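Local coordinates for protein DNA polymerase III, beta chain (Streptococcus pneumoniae, PDB 2AWA) that probably tethers DNA polymerases and other proteins to DNA for processive replication, as a ring-shaped head-to-tail homodimer that encircles the duplex, at residues I158-F163 with A352-K357; F278-L283 with E356-S361; V311-H316 with E325-D330. One frame throughout, in Å; residues are numbered along the deposited sequence.

Contact 1 (I158-F163 with A352-K357); sequences INETAF and ALNSEK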
loop_
_atom_site.group_PDB
_atom_site.type_symbol
_atom_site.label_atom_id
_atom_site.label_comp_id
_atom_site.label_asym_id
_atom_site.label_seq_id
_atom_site.Cartn_x
_atom_site.Cartn_y
_atom_site.Cartn_z
ATOM N N ILE B 158 20.984 -12.064 -8.084
ATOM C CA ILE B 158 19.559 -12.263 -8.046
ATOM C C ILE B 158 18.857 -11.116 -8.731
ATOM O O ILE B 158 18.037 -11.355 -9.591
ATOM C CB ILE B 158 19.047 -12.485 -6.620
ATOM C CG1 ILE B 158 19.575 -13.820 -6.089
ATOM C CG2 ILE B 158 17.547 -12.535 -6.604
ATOM C CD1 ILE B 158 19.506 -13.984 -4.575
ATOM N N ASN B 159 19.196 -9.875 -8.412
ATOM C CA ASN B 159 18.523 -8.733 -9.059
ATOM C C ASN B 159 18.827 -8.609 -10.546
ATOM O O ASN B 159 17.999 -8.086 -11.322
ATOM C CB ASN B 159 18.864 -7.419 -8.361
ATOM C CG ASN B 159 18.025 -7.189 -7.161
ATOM O OD1 ASN B 159 16.807 -7.411 -7.192
ATOM N ND2 ASN B 159 18.659 -6.766 -6.066
ATOM N N GLU B 160 20.011 -9.077 -10.943
ATOM C CA GLU B 160 20.355 -9.087 -12.351
ATOM C C GLU B 160 19.743 -10.236 -13.192
ATOM O O GLU B 160 19.703 -10.124 -14.398
ATOM C CB GLU B 160 21.852 -9.035 -12.510
ATOM C CG GLU B 160 22.395 -7.643 -12.208
ATOM C CD GLU B 160 23.921 -7.596 -12.101
ATOM O OE1 GLU B 160 24.556 -8.686 -11.973
ATOM O OE2 GLU B 160 24.460 -6.458 -12.148
ATOM N N THR B 161 19.211 -11.294 -12.581
ATOM C CA THR B 161 18.767 -12.458 -13.381
ATOM C C THR B 161 17.354 -13.017 -13.128
ATOM O O THR B 161 16.666 -13.381 -14.073
ATOM C CB THR B 161 19.797 -13.620 -13.277
ATOM O OG1 THR B 161 19.863 -14.080 -11.933
ATOM C CG2 THR B 161 21.156 -13.147 -13.668
ATOM N N ALA B 162 16.917 -13.086 -11.878
ATOM C CA ALA B 162 15.645 -13.762 -11.538
ATOM C C ALA B 162 14.374 -13.216 -12.244
ATOM O O ALA B 162 13.410 -13.935 -12.450
ATOM C CB ALA B 162 15.456 -13.736 -10.051
ATOM N N PHE B 163 14.362 -11.951 -12.608
ATOM C CA PHE B 163 13.194 -11.407 -13.301
ATOM C C PHE B 163 13.001 -12.004 -14.735
ATOM O O PHE B 163 11.911 -11.951 -15.310
ATOM C CB PHE B 163 13.319 -9.878 -13.365
ATOM C CG PHE B 163 14.332 -9.438 -14.315
ATOM C CD1 PHE B 163 14.018 -9.316 -15.660
ATOM C CD2 PHE B 163 15.633 -9.260 -13.909
ATOM C CE1 PHE B 163 14.980 -8.969 -16.568
ATOM C CE2 PHE B 163 16.594 -8.918 -14.800
ATOM C CZ PHE B 163 16.279 -8.765 -16.130
ATOM N N ALA B 352 17.403 -3.498 -14.385
ATOM C CA ALA B 352 18.417 -4.416 -13.862
ATOM C C ALA B 352 19.822 -3.843 -13.897
ATOM O O ALA B 352 20.696 -4.369 -13.239
ATOM C CB ALA B 352 18.379 -5.734 -14.613
ATOM N N LEU B 353 20.050 -2.779 -14.657
ATOM C CA LEU B 353 21.392 -2.226 -14.787
ATOM C C LEU B 353 21.699 -1.273 -13.643
ATOM O O LEU B 353 20.791 -0.597 -13.140
ATOM C CB LEU B 353 21.559 -1.490 -16.112
ATOM C CG LEU B 353 21.240 -2.310 -17.364
ATOM C CD1 LEU B 353 20.959 -1.374 -18.524
ATOM C CD2 LEU B 353 22.357 -3.271 -17.690
ATOM N N ASN B 354 22.970 -1.245 -13.224
ATOM C CA ASN B 354 23.454 -0.256 -12.267
ATOM C C ASN B 354 24.263 0.873 -12.938
ATOM O O ASN B 354 24.800 1.731 -12.256
ATOM C CB ASN B 354 24.286 -0.940 -11.172
ATOM C CG ASN B 354 23.473 -1.970 -10.360
ATOM O OD1 ASN B 354 22.363 -1.674 -9.901
ATOM N ND2 ASN B 354 24.036 -3.178 -10.173
ATOM N N SER B 355 24.329 0.887 -14.269
ATOM C CA SER B 355 25.161 1.850 -14.996
ATOM C C SER B 355 24.390 3.028 -15.566
ATOM O O SER B 355 23.189 2.941 -15.827
ATOM C CB SER B 355 25.902 1.156 -16.132
ATOM O OG SER B 355 25.013 0.690 -17.113
ATOM N N GLU B 356 25.107 4.126 -15.778
ATOM C CA GLU B 356 24.526 5.328 -16.369
ATOM C C GLU B 356 24.059 5.087 -17.801
ATOM O O GLU B 356 23.074 5.657 -18.233
ATOM C CB GLU B 356 25.545 6.471 -16.346
ATOM C CG GLU B 356 24.962 7.816 -16.768
ATOM C CD GLU B 356 25.980 8.952 -16.803
ATOM O OE1 GLU B 356 26.981 8.917 -16.048
ATOM O OE2 GLU B 356 25.768 9.898 -17.593
ATOM N N LYS B 357 24.770 4.243 -18.535
ATOM C CA LYS B 357 24.543 4.094 -19.960
ATOM C C LYS B 357 24.402 2.638 -20.339
ATOM O O LYS B 357 24.833 1.758 -19.600
ATOM C CB LYS B 357 25.678 4.742 -20.762
ATOM C CG LYS B 357 25.381 6.157 -21.245
ATOM C CD LYS B 357 26.628 6.862 -21.834
ATOM C CE LYS B 357 27.256 7.857 -20.843
ATOM N NZ LYS B 357 28.316 8.709 -21.460
#
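Phe163 has its CG between the backbone N and the carbonyl carbon (chi1 73°), and from there the ring leans out toward the methyl of Ala352. The approach is oblique, with CE2 at 3.7 Å from Ala352 CB and CZ slightly farther off. Glu160, three residues earlier, has CG anti to its carbonyl carbon (chi1 -74°), which brings that methylene to 3.8 Å from Ala352 O. Ala352 is thus caught between an aromatic ring at its methyl and an aliphatic chain at its carbonyl, and it contributes the largest share of the buried surface.

Beyond CG the Glu160 chain runs extended and crosses the Asn354 side chain at about a right angle. Glu160 OE2 stays 3.9 Å from Asn354 ND2, a polar approach but not a hydrogen bond. The carboxylate's main partner is Lys200, whose NZ forms a salt bridge with OE1, while Glu378 lies close to OE2 and its like charge may be eased by that lysine. Farther along, Ser355 OG donates to Lys357 O at 2.7 Å, tying the loop to the first residue of its strand.

With no hydrogen bond across it, this is a small van der Waals join between the central and C-terminal domains: the C-terminal part of helix 151-161 and the residues just after it meet the loop leaving helix 343-351, beside strands 196-203 and 379-384, with Arg221 of helix 217-226 touching Phe163.

Contact 2 (F278-L283 with E356-S361); sequences FNVVNL and EKVTIS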
loop_
_atom_site.group_PDB
_atom_site.type_symbol
_atom_site.label_atom_id
_atom_site.label_comp_id
_atom_site.label_asym_id
_atom_site.label_seq_id
_atom_site.Cartn_x
_atom_site.Cartn_y
_atom_site.Cartn_z
ATOM N N PHE B 278 22.614 4.384 -25.076
ATOM C CA PHE B 278 21.565 5.199 -24.503
ATOM C C PHE B 278 21.873 5.537 -23.075
ATOM O O PHE B 278 22.559 4.783 -22.390
ATOM C CB PHE B 278 20.279 4.409 -24.443
ATOM C CG PHE B 278 19.558 4.264 -25.738
ATOM C CD1 PHE B 278 18.726 5.283 -26.204
ATOM C CD2 PHE B 278 19.592 3.050 -26.430
ATOM C CE1 PHE B 278 17.979 5.115 -27.399
ATOM C CE2 PHE B 278 18.860 2.876 -27.601
ATOM C CZ PHE B 278 18.067 3.915 -28.094
ATOM N N ASN B 279 21.327 6.659 -22.622
ATOM C CA ASN B 279 21.187 6.931 -21.204
ATOM C C ASN B 279 20.062 6.023 -20.651
ATOM O O ASN B 279 18.914 6.030 -21.160
ATOM C CB ASN B 279 20.867 8.411 -20.960
ATOM C CG ASN B 279 20.651 8.717 -19.494
ATOM O OD1 ASN B 279 19.544 8.593 -18.990
ATOM N ND2 ASN B 279 21.717 9.097 -18.794
ATOM N N VAL B 280 20.398 5.257 -19.611
ATOM C CA VAL B 280 19.538 4.183 -19.124
ATOM C C VAL B 280 18.226 4.745 -18.633
ATOM O O VAL B 280 17.146 4.277 -19.028
ATOM C CB VAL B 280 20.230 3.382 -17.986
ATOM C CG1 VAL B 280 19.257 2.432 -17.283
ATOM C CG2 VAL B 280 21.405 2.605 -18.539
ATOM N N VAL B 281 18.328 5.766 -17.788
ATOM C CA VAL B 281 17.149 6.375 -17.187
ATOM C C VAL B 281 16.244 6.961 -18.251
ATOM O O VAL B 281 15.047 6.707 -18.244
ATOM C CB VAL B 281 17.507 7.444 -16.151
ATOM C CG1 VAL B 281 16.274 8.144 -15.680
ATOM C CG2 VAL B 281 18.215 6.802 -14.949
ATOM N N ASN B 282 16.811 7.733 -19.171
ATOM C CA ASN B 282 16.020 8.388 -20.212
ATOM C C ASN B 282 15.329 7.384 -21.075
ATOM O O ASN B 282 14.193 7.578 -21.432
ATOM C CB ASN B 282 16.885 9.271 -21.103
ATOM C CG ASN B 282 17.364 10.504 -20.399
ATOM O OD1 ASN B 282 16.978 10.772 -19.248
ATOM N ND2 ASN B 282 18.225 11.274 -21.075
ATOM N N LEU B 283 16.015 6.302 -21.421
ATOM C CA LEU B 283 15.383 5.264 -22.202
ATOM C C LEU B 283 14.249 4.621 -21.398
ATOM O O LEU B 283 13.159 4.448 -21.906
ATOM C CB LEU B 283 16.412 4.242 -22.668
ATOM C CG LEU B 283 15.890 3.140 -23.598
ATOM C CD1 LEU B 283 15.003 3.649 -24.774
ATOM C CD2 LEU B 283 17.063 2.364 -24.101
ATOM N N GLU B 356 25.107 4.126 -15.778
ATOM C CA GLU B 356 24.526 5.328 -16.369
ATOM C C GLU B 356 24.059 5.087 -17.801
ATOM O O GLU B 356 23.074 5.657 -18.233
ATOM C CB GLU B 356 25.545 6.471 -16.346
ATOM C CG GLU B 356 24.962 7.816 -16.768
ATOM C CD GLU B 356 25.980 8.952 -16.803
ATOM O OE1 GLU B 356 26.981 8.917 -16.048
ATOM O OE2 GLU B 356 25.768 9.898 -17.593
ATOM N N LYS B 357 24.770 4.243 -18.535
ATOM C CA LYS B 357 24.543 4.094 -19.960
ATOM C C LYS B 357 24.402 2.638 -20.339
ATOM O O LYS B 357 24.833 1.758 -19.600
ATOM C CB LYS B 357 25.678 4.742 -20.762
ATOM C CG LYS B 357 25.381 6.157 -21.245
ATOM C CD LYS B 357 26.628 6.862 -21.834
ATOM C CE LYS B 357 27.256 7.857 -20.843
ATOM N NZ LYS B 357 28.316 8.709 -21.460
ATOM N N VAL B 358 23.750 2.404 -21.479
ATOM C CA VAL B 358 23.480 1.054 -21.961
ATOM C C VAL B 358 23.754 0.965 -23.453
ATOM O O VAL B 358 23.307 1.805 -24.235
ATOM C CB VAL B 358 22.026 0.595 -21.659
ATOM C CG1 VAL B 358 20.986 1.482 -22.356
ATOM C CG2 VAL B 358 21.819 -0.868 -22.053
ATOM N N THR B 359 24.512 -0.050 -23.843
ATOM C CA THR B 359 24.703 -0.320 -25.252
ATOM C C THR B 359 23.815 -1.463 -25.702
ATOM O O THR B 359 23.944 -2.569 -25.204
ATOM C CB THR B 359 26.136 -0.643 -25.539
ATOM O OG1 THR B 359 26.902 0.534 -25.288
ATOM C CG2 THR B 359 26.307 -1.048 -26.989
ATOM N N ILE B 360 22.931 -1.182 -26.654
ATOM C CA ILE B 360 22.062 -2.192 -27.256
ATOM C C ILE B 360 22.507 -2.492 -28.679
ATOM O O ILE B 360 22.708 -1.590 -29.463
ATOM C CB ILE B 360 20.594 -1.720 -27.304
ATOM C CG1 ILE B 360 20.152 -1.187 -25.942
ATOM C CG2 ILE B 360 19.687 -2.858 -27.731
ATOM C CD1 ILE B 360 18.708 -0.643 -25.929
ATOM N N SER B 361 22.628 -3.767 -29.013
ATOM C CA SER B 361 23.155 -4.178 -30.303
ATOM C C SER B 361 22.167 -5.081 -31.017
ATOM O O SER B 361 21.579 -5.971 -30.400
ATOM C CB SER B 361 24.480 -4.901 -30.105
ATOM O OG SER B 361 25.339 -4.126 -29.304
HETATM O O HOH W 1 20.992 6.492 -16.575
#
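Phe278 and Val358 pair as antiparallel strand neighbours, each N-H reaching the other's carbonyl oxygen at 2.8 Å. From this pair the Phe278 side chain drops into the core. Its CB rests on Val358 CG1 at 3.7 Å. On the ring, CD2 and CE2 both meet Ile360 CD1, the nearer at 3.8 Å, in an oblique approach, and Leu283 CD2 sits 3.4 Å above one face, offset toward the rim. Around the far side, CE1 meets Ile327 CG2 and Thr329 CG2, and CZ at the tip meets Val311 CG1. Leu283 and Ile360 also touch tip to tip, and Leu350 of helix 343-351 packs on Leu283 and Val358.

Past Phe278 the chain turns into a helix. Glu356 O accepts from Val280 N at 3.0 Å, nearly straight at the hydrogen (177°), and also from a water that accepts from Val281 N. Glu356 O thus takes up Val280 N directly and Val281 N through the water. Asn279 has CG anti to its backbone N (chi1 177°), and OD1 takes Asn282 N at 2.9 Å. This is a classic asparagine N-cap at a strand-to-helix junction, set in the DNA-clamp fold, where helices pack against antiparallel sheets.

Contact 3 (V311-H316 with E325-D330); sequences VSAHVH and EEIDTD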
loop_
_atom_site.group_PDB
_atom_site.type_symbol
_atom_site.label_atom_id
_atom_site.label_comp_id
_atom_site.label_asym_id
_atom_site.label_seq_id
_atom_site.Cartn_x
_atom_site.Cartn_y
_atom_site.Cartn_z
ATOM N N VAL B 311 16.706 8.226 -33.662
ATOM C CA VAL B 311 16.039 7.089 -33.067
ATOM C C VAL B 311 14.697 7.582 -32.567
ATOM O O VAL B 311 14.618 8.642 -31.917
ATOM C CB VAL B 311 16.861 6.537 -31.886
ATOM C CG1 VAL B 311 16.095 5.475 -31.143
ATOM C CG2 VAL B 311 18.209 6.009 -32.378
ATOM N N SER B 312 13.637 6.844 -32.875
ATOM C CA SER B 312 12.308 7.276 -32.459
ATOM C C SER B 312 11.440 6.099 -32.093
ATOM O O SER B 312 11.632 5.001 -32.625
ATOM C CB SER B 312 11.658 8.085 -33.556
ATOM O OG SER B 312 11.691 7.346 -34.737
ATOM N N ALA B 313 10.512 6.335 -31.167
ATOM C CA ALA B 313 9.566 5.318 -30.686
ATOM C C ALA B 313 8.148 5.647 -31.127
ATOM O O ALA B 313 7.701 6.818 -31.047
ATOM C CB ALA B 313 9.618 5.213 -29.181
ATOM N N HIS B 314 7.440 4.599 -31.560
ATOM C CA HIS B 314 6.083 4.720 -32.060
ATOM C C HIS B 314 5.176 3.615 -31.548
ATOM O O HIS B 314 5.519 2.432 -31.596
ATOM C CB HIS B 314 6.079 4.721 -33.577
ATOM C CG HIS B 314 7.106 5.630 -34.177
ATOM N ND1 HIS B 314 6.786 6.857 -34.714
ATOM C CD2 HIS B 314 8.448 5.488 -34.322
ATOM C CE1 HIS B 314 7.886 7.435 -35.164
ATOM N NE2 HIS B 314 8.909 6.629 -34.931
ATOM N N VAL B 315 4.014 4.033 -31.052
ATOM C CA VAL B 315 2.962 3.135 -30.642
ATOM C C VAL B 315 1.691 3.650 -31.270
ATOM O O VAL B 315 1.411 4.843 -31.217
ATOM C CB VAL B 315 2.775 3.127 -29.103
ATOM C CG1 VAL B 315 1.595 2.224 -28.706
ATOM C CG2 VAL B 315 4.082 2.686 -28.381
ATOM N N HIS B 316 0.918 2.754 -31.856
ATOM C CA HIS B 316 -0.393 3.105 -32.327
ATOM C C HIS B 316 -1.427 2.202 -31.715
ATOM O O HIS B 316 -1.523 1.051 -32.080
ATOM C CB HIS B 316 -0.495 2.998 -33.838
ATOM C CG HIS B 316 -1.823 3.426 -34.359
ATOM N ND1 HIS B 316 -2.880 2.552 -34.509
ATOM C CD2 HIS B 316 -2.282 4.640 -34.737
ATOM C CE1 HIS B 316 -3.926 3.209 -34.981
ATOM N NE2 HIS B 316 -3.585 4.474 -35.133
ATOM N N GLU B 325 7.789 9.585 -30.333
ATOM C CA GLU B 325 8.795 10.224 -29.504
ATOM C C GLU B 325 10.199 10.061 -30.059
ATOM O O GLU B 325 10.610 8.972 -30.382
ATOM C CB GLU B 325 8.735 9.671 -28.086
ATOM C CG GLU B 325 9.774 10.302 -27.170
ATOM C CD GLU B 325 9.597 9.959 -25.705
ATOM O OE1 GLU B 325 8.454 9.698 -25.277
ATOM O OE2 GLU B 325 10.623 9.966 -24.982
ATOM N N GLU B 326 10.939 11.158 -30.166
ATOM C CA GLU B 326 12.351 11.074 -30.518
ATOM C C GLU B 326 13.137 10.856 -29.247
ATOM O O GLU B 326 12.963 11.577 -28.283
ATOM C CB GLU B 326 12.859 12.334 -31.222
ATOM C CG GLU B 326 14.338 12.184 -31.588
ATOM C CD GLU B 326 14.943 13.387 -32.280
ATOM O OE1 GLU B 326 14.178 14.188 -32.876
ATOM O OE2 GLU B 326 16.198 13.507 -32.226
ATOM N N ILE B 327 14.017 9.872 -29.272
ATOM C CA ILE B 327 14.863 9.535 -28.141
ATOM C C ILE B 327 16.298 9.996 -28.419
ATOM O O ILE B 327 16.870 9.669 -29.453
ATOM C CB ILE B 327 14.819 8.024 -27.873
ATOM C CG1 ILE B 327 13.360 7.592 -27.633
ATOM C CG2 ILE B 327 15.710 7.673 -26.692
ATOM C CD1 ILE B 327 13.093 6.093 -27.712
ATOM N N ASP B 328 16.850 10.765 -27.479
ATOM C CA ASP B 328 18.221 11.250 -27.553
ATOM C C ASP B 328 19.199 10.112 -27.243
ATOM O O ASP B 328 18.913 9.238 -26.408
ATOM C CB ASP B 328 18.424 12.445 -26.611
ATOM C CG ASP B 328 17.841 13.756 -27.179
ATOM N N THR B 329 20.338 10.114 -27.942
ATOM C CA THR B 329 21.309 9.021 -27.849
ATOM C C THR B 329 22.746 9.532 -27.738
ATOM O O THR B 329 23.093 10.555 -28.313
ATOM C CB THR B 329 21.212 8.069 -29.060
ATOM O OG1 THR B 329 21.687 8.729 -30.225
ATOM C CG2 THR B 329 19.804 7.658 -29.311
ATOM N N ASP B 330 23.570 8.805 -26.993
ATOM C CA ASP B 330 25.002 9.064 -26.929
ATOM C C ASP B 330 25.620 8.752 -28.293
ATOM O O ASP B 330 26.442 9.511 -28.783
ATOM C CB ASP B 330 25.659 8.227 -25.806
ATOM C CG ASP B 330 27.168 8.460 -25.683
ATOM O OD1 ASP B 330 27.587 9.629 -25.535
ATOM O OD2 ASP B 330 27.948 7.471 -25.717
#
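Val311 has the most surface buried by this contact and meets segment 325-330 with both backbone and side chain. Its O accepts from Ile327 N at 3.0 Å, the donor tilted 31° from the carbonyl plane, and the same oxygen has Glu326 CG lying against it at 3.6 Å. The Val311 and Thr329 side chains cross obliquely, Val311 CG2 to Thr329 CG2 at 3.8 Å. Thr329 CG2 is anti to its own carbonyl carbon, which turns this methyl to Val311.

Ala313 carries the regular part of the ladder. It exchanges two backbone bonds with Glu325, Ala313 N to Glu325 O at 2.8 Å and Glu325 N to Ala313 O at 2.9 Å. Its CB meets Ile327 CD1 at 3.9 Å, a diagonal apolar contact on the face shared with Val311. Ser312 points to the other face, where its OG pairs with His314 NE2 at 2.9 Å, two residues on along the same strand.

Glu325 begins on the apolar face, but its carboxylate leads away to Arg289 and Ser286 of helix 280-294, and OE1 also bonds Ser123 of the second subunit. The hairpin of strands 310-317 and 321-327 packs on that helix, with strand 310-317 hydrogen-bonded to strand 302-307 on its other side, and at Glu325 the sheet runs on into an antiparallel strand of the second subunit.

Contact 2 is the buried one, whereas contacts 1 and 3 are each only partly buried. Contacts 1 and 2 share Glu356 and Lys357: the loop that meets the central domain continues directly into the strand paired with 278-279, and Leu353, in the same loop, packs on Val280 and Val358 of contact 2. Contacts 2 and 3, with centres about 13 Å apart, meet through the Phe278 ring, which links two sheets of the C-terminal domain. Their chemistry follows their place: a small join without hydrogen bonds between domains in contact 1, strand bonds with helix capping in contact 2, and a hairpin ladder reaching the subunit interface in contact 3.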